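PDB 1Q87: 39 kDa initiator binding protein from Trichomonas vaginalis, which probably recognises the initiator (Inr) element of core promoters as a whole protein, of which this chain is the C-terminal domain. Local coordinates for residues 92-95 against 96-99; 41-44 against 45-49. All blocks are in the same frame, centred on the assembly; numbering follows the deposited sequence.

In the fold
Contacts 1 and 2 treat opposite ends of two neighbouring helices: contact 1 is the start of helix 95-105, where strand 92-94 runs into it, and contact 2 is the last turn of helix 29-47. Their centres lie about 11 Å apart and they touch, K95 and L98 of contact 1 packing on W43 and I42 of contact 2. Both are partly buried, with W43, I42 and L98 on the inner side and F44, R45, Q48 and A96 exposed. Chemistry follows place: at 92-95/96-99 a carboxylate accepts from a backbone N-H at the helix start, whereas at 41-44/45-49 a threonine gives its hydroxyl to a carbonyl and its methyl to an indole face.

Contact 1 (92-95 against 96-99); sequences TKSK and ADLY
D97 turns its carboxylate back on the N-cap residue S94: OD2 of D97 takes the N-H of S94 at 2.5 Å, a nearly straight bond but so short that its exact length is doubtful. The torsion explains the reach, for CG of D97 sits beside its own backbone N and anti to the carbonyl carbon (chi1 -62°), which aims the acid toward the beginning of the helix.

Backbone bonds then start the spiral. The carbonyl O of S94 receives D97 N at 2.8 Å, and L98 N only weakly at 3.3 Å. One residue on, K95 O accepts Y99 N at 2.8 Å in a straight bond.

Van der Waals and charge contacts come from K93. Its side chain crosses that of D97 at about a right angle, CG of K93 lying 3.5 Å from OD2 of D97. The ammonium keeps 4.2 Å between NZ of K93 and OD1 of D97, beyond a salt bridge; NZ instead bonds to M85 O and forms a salt bridge with E90.

S94 and D97 thus form one half of a capping box: the return partner, OG of S94, stays 4.0 Å from D97 N. This pairing marks the strand-to-helix junction where 92-94, paired with strand 53-55, enters helix 95-105.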
loop_
_atom_site.group_PDB
_atom_site.type_symbol
_atom_site.label_atom_id
_atom_site.label_comp_id
_atom_site.label_asym_id
_atom_site.label_seq_id
_atom_site.Cartn_x
_atom_site.Cartn_y
_atom_site.Cartn_z
ATOM N N THR A 92 -17.467 11.569 1.319
ATOM C CA THR A 92 -17.959 10.236 0.983
ATOM C C THR A 92 -16.921 9.407 0.265
ATOM O O THR A 92 -15.940 9.945 -0.236
ATOM C CB THR A 92 -19.266 10.296 0.130
ATOM O OG1 THR A 92 -18.961 10.500 -1.260
ATOM C CG2 THR A 92 -20.151 11.425 0.633
ATOM N N LYS A 93 -17.145 8.095 0.229
ATOM C CA LYS A 93 -16.221 7.170 -0.411
ATOM C C LYS A 93 -16.946 6.205 -1.290
ATOM O O LYS A 93 -18.150 6.002 -1.124
ATOM C CB LYS A 93 -15.396 6.413 0.666
ATOM C CG LYS A 93 -13.953 6.966 0.901
ATOM C CD LYS A 93 -13.848 8.477 1.068
ATOM C CE LYS A 93 -12.507 8.967 1.632
ATOM N NZ LYS A 93 -11.392 9.255 0.633
ATOM N N SER A 94 -16.225 5.605 -2.236
ATOM C CA SER A 94 -16.855 4.657 -3.127
ATOM C C SER A 94 -16.017 3.399 -3.265
ATOM O O SER A 94 -14.947 3.285 -2.658
ATOM C CB SER A 94 -17.102 5.292 -4.508
ATOM O OG SER A 94 -15.953 5.244 -5.335
ATOM N N LYS A 95 -16.502 2.461 -4.071
ATOM C CA LYS A 95 -15.806 1.213 -4.247
ATOM C C LYS A 95 -14.381 1.533 -4.698
ATOM O O LYS A 95 -13.434 1.008 -4.146
ATOM C CB LYS A 95 -16.513 0.313 -5.289
ATOM C CG LYS A 95 -16.257 -1.191 -5.050
ATOM C CD LYS A 95 -16.576 -2.146 -6.231
ATOM C CE LYS A 95 -17.822 -1.756 -7.018
ATOM N NZ LYS A 95 -17.477 -0.721 -8.059
ATOM N N ALA A 96 -14.229 2.410 -5.684
ATOM C CA ALA A 96 -12.900 2.741 -6.166
ATOM C C ALA A 96 -11.965 3.152 -5.018
ATOM O O ALA A 96 -10.762 2.949 -5.122
ATOM C CB ALA A 96 -12.964 3.839 -7.223
ATOM N N ASP A 97 -12.490 3.724 -3.938
ATOM C CA ASP A 97 -11.612 4.089 -2.797
ATOM C C ASP A 97 -11.133 2.809 -2.079
ATOM O O ASP A 97 -9.954 2.706 -1.701
ATOM C CB ASP A 97 -12.355 4.991 -1.824
ATOM C CG ASP A 97 -12.767 6.314 -2.474
ATOM O OD1 ASP A 97 -11.862 7.071 -2.893
ATOM O OD2 ASP A 97 -13.982 6.602 -2.591
ATOM N N LEU A 98 -12.035 1.832 -1.918
ATOM C CA LEU A 98 -11.673 0.569 -1.290
ATOM C C LEU A 98 -10.654 -0.114 -2.208
ATOM O O LEU A 98 -9.657 -0.659 -1.735
ATOM C CB LEU A 98 -12.894 -0.341 -1.126
ATOM C CG LEU A 98 -13.209 -1.179 0.141
ATOM C CD1 LEU A 98 -13.640 -2.567 -0.264
ATOM C CD2 LEU A 98 -12.053 -1.286 1.070
ATOM N N TYR A 99 -10.910 -0.097 -3.518
ATOM C CA TYR A 99 -9.996 -0.704 -4.503
ATOM C C TYR A 99 -8.566 -0.132 -4.325
ATOM O O TYR A 99 -7.580 -0.856 -4.254
ATOM C CB TYR A 99 -10.471 -0.403 -5.920
ATOM C CG TYR A 99 -9.678 -1.097 -7.004
ATOM C CD1 TYR A 99 -10.161 -2.267 -7.585
ATOM C CD2 TYR A 99 -8.455 -0.578 -7.474
ATOM C CE1 TYR A 99 -9.471 -2.911 -8.615
ATOM C CE2 TYR A 99 -7.727 -1.244 -8.536
ATOM C CZ TYR A 99 -8.268 -2.406 -9.090
ATOM O OH TYR A 99 -7.676 -3.080 -10.133
#

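Contact 2 (41-44 against 45-49); sequences EIWF and RLTQK
T47 lies against W43 one turn earlier in the helix and uses both of its branches there. Its methyl, CG2, rides over the face of the indole, 3.5 Å from the centroid of the six-membered ring of W43 and only 7° off the normal, a clear CH-pi contact. The other branch is placed by a chi1 of 69°, which sets OG1 between the backbone N and the carbonyl carbon, and there it gives a hydrogen bond of 2.8 Å to the carbonyl O of W43 from above the carbonyl plane. T47 N also donates to that oxygen, so it is gripped by hydroxyl and amide together. OG1 of T47 in turn accepts weakly from K49 N, while NE1 of W43 donates a hydrogen bond to D51 O.

CG of W43 lies anti to its backbone N (chi1 171°), which lays the buried indole along the last turn, where T47 meets its face. On the outer side CD1 of F44 comes to 3.4 Å from K49 N, with K49 C in the plane of the ring at its edge.

The flank of the helix carries E41 and R45 side by side, pointing the same way. Their aliphatic parts touch, CG of E41 to CD of R45 at 3.4 Å, but the carboxylate and guanidinium planes stand nearly perpendicular and no N-H points at the acid; NE of R45 makes a weak bond to Y66 instead. On the inner side CG2 of I42 rests 4.1 Å from CD1 of L46.

Q48 N closes on F44 O at 2.6 Å, after which positive phi at Q48 ends the helix. The chemistry implies a terminus where T47, beside the main-chain bonds, ties the end of the helix to the indole, while E41 and R45 add an aliphatic contact and probably some attraction between charges.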
loop_
_atom_site.group_PDB
_atom_site.type_symbol
_atom_site.label_atom_id
_atom_site.label_comp_id
_atom_site.label_asym_id
_atom_site.label_seq_id
_atom_site.Cartn_x
_atom_site.Cartn_y
_atom_site.Cartn_z
ATOM N N GLU A 41 -16.607 -8.134 -3.296
ATOM C CA GLU A 41 -17.058 -8.836 -2.099
ATOM C C GLU A 41 -16.954 -7.989 -0.816
ATOM O O GLU A 41 -17.929 -7.834 -0.056
ATOM C CB GLU A 41 -16.245 -10.122 -1.900
ATOM C CG GLU A 41 -16.475 -10.800 -0.544
ATOM C CD GLU A 41 -15.400 -11.847 -0.201
ATOM O OE1 GLU A 41 -14.980 -12.597 -1.107
ATOM O OE2 GLU A 41 -14.988 -11.927 0.984
ATOM N N ILE A 42 -15.779 -7.426 -0.569
ATOM C CA ILE A 42 -15.580 -6.659 0.656
ATOM C C ILE A 42 -16.396 -5.373 0.722
ATOM O O ILE A 42 -16.862 -4.967 1.798
ATOM C CB ILE A 42 -14.087 -6.377 0.848
ATOM C CG1 ILE A 42 -13.341 -7.717 0.995
ATOM C CG2 ILE A 42 -13.864 -5.455 2.005
ATOM C CD1 ILE A 42 -11.850 -7.559 1.202
ATOM N N TRP A 43 -16.581 -4.735 -0.433
ATOM C CA TRP A 43 -17.344 -3.499 -0.491
ATOM C C TRP A 43 -18.798 -3.811 -0.106
ATOM O O TRP A 43 -19.418 -3.088 0.680
ATOM C CB TRP A 43 -17.288 -2.917 -1.909
ATOM C CG TRP A 43 -18.216 -1.762 -2.090
ATOM C CD1 TRP A 43 -19.422 -1.782 -2.732
ATOM C CD2 TRP A 43 -18.069 -0.441 -1.550
ATOM N NE1 TRP A 43 -20.041 -0.551 -2.621
ATOM C CE2 TRP A 43 -19.233 0.291 -1.901
ATOM C CE3 TRP A 43 -17.066 0.202 -0.810
ATOM C CZ2 TRP A 43 -19.426 1.626 -1.538
ATOM C CZ3 TRP A 43 -17.250 1.533 -0.446
ATOM C CH2 TRP A 43 -18.425 2.234 -0.814
ATOM N N PHE A 44 -19.306 -4.904 -0.679
ATOM C CA PHE A 44 -20.648 -5.361 -0.458
ATOM C C PHE A 44 -20.858 -5.747 0.994
ATOM O O PHE A 44 -21.848 -5.357 1.571
ATOM C CB PHE A 44 -20.981 -6.537 -1.380
ATOM C CG PHE A 44 -22.417 -7.006 -1.267
ATOM C CD1 PHE A 44 -23.471 -6.117 -1.483
ATOM C CD2 PHE A 44 -22.713 -8.330 -0.948
ATOM C CE1 PHE A 44 -24.788 -6.541 -1.383
ATOM C CE2 PHE A 44 -24.020 -8.762 -0.848
ATOM C CZ PHE A 44 -25.067 -7.865 -1.066
ATOM N N ARG A 45 -19.930 -6.500 1.582
ATOM C CA ARG A 45 -20.038 -6.874 2.987
ATOM C C ARG A 45 -19.966 -5.643 3.890
ATOM O O ARG A 45 -20.501 -5.645 4.988
ATOM C CB ARG A 45 -18.912 -7.831 3.371
ATOM C CG ARG A 45 -18.844 -9.073 2.496
ATOM C CD ARG A 45 -17.454 -9.699 2.525
ATOM N NE ARG A 45 -17.072 -10.021 3.886
ATOM C CZ ARG A 45 -17.669 -10.957 4.607
ATOM N NH1 ARG A 45 -18.663 -11.660 4.078
ATOM N NH2 ARG A 45 -17.285 -11.177 5.856
ATOM N N LEU A 46 -19.314 -4.582 3.431
ATOM C CA LEU A 46 -19.192 -3.388 4.254
ATOM C C LEU A 46 -20.342 -2.380 4.108
ATOM O O LEU A 46 -20.651 -1.632 5.031
ATOM C CB LEU A 46 -17.860 -2.677 3.943
ATOM C CG LEU A 46 -16.485 -3.234 4.357
ATOM C CD1 LEU A 46 -15.361 -2.207 4.095
ATOM C CD2 LEU A 46 -16.510 -3.517 5.833
ATOM N N THR A 47 -20.969 -2.376 2.947
ATOM C CA THR A 47 -22.019 -1.422 2.614
ATOM C C THR A 47 -23.376 -2.065 2.206
ATOM O O THR A 47 -24.355 -1.358 2.029
ATOM C CB THR A 47 -21.557 -0.524 1.402
ATOM O OG1 THR A 47 -21.499 -1.338 0.212
ATOM C CG2 THR A 47 -20.152 0.100 1.638
ATOM N N GLN A 48 -23.420 -3.389 2.050
ATOM C CA GLN A 48 -24.633 -4.105 1.615
ATOM C C GLN A 48 -25.149 -3.403 0.384
ATOM O O GLN A 48 -26.362 -3.306 0.169
ATOM C CB GLN A 48 -25.734 -4.085 2.683
ATOM C CG GLN A 48 -25.429 -4.867 3.958
ATOM C CD GLN A 48 -24.530 -4.088 4.878
ATOM O OE1 GLN A 48 -24.901 -3.015 5.355
ATOM N NE2 GLN A 48 -23.336 -4.608 5.122
ATOM N N LYS A 49 -24.223 -2.932 -0.438
ATOM C CA LYS A 49 -24.574 -2.171 -1.636
ATOM C C LYS A 49 -23.554 -2.520 -2.700
ATOM O O LYS A 49 -22.375 -2.428 -2.420
ATOM C CB LYS A 49 -24.500 -0.683 -1.265
ATOM C CG LYS A 49 -24.987 0.284 -2.294
ATOM C CD LYS A 49 -25.468 1.572 -1.625
ATOM C CE LYS A 49 -24.411 2.219 -0.765
ATOM N NZ LYS A 49 -24.919 3.484 -0.129
#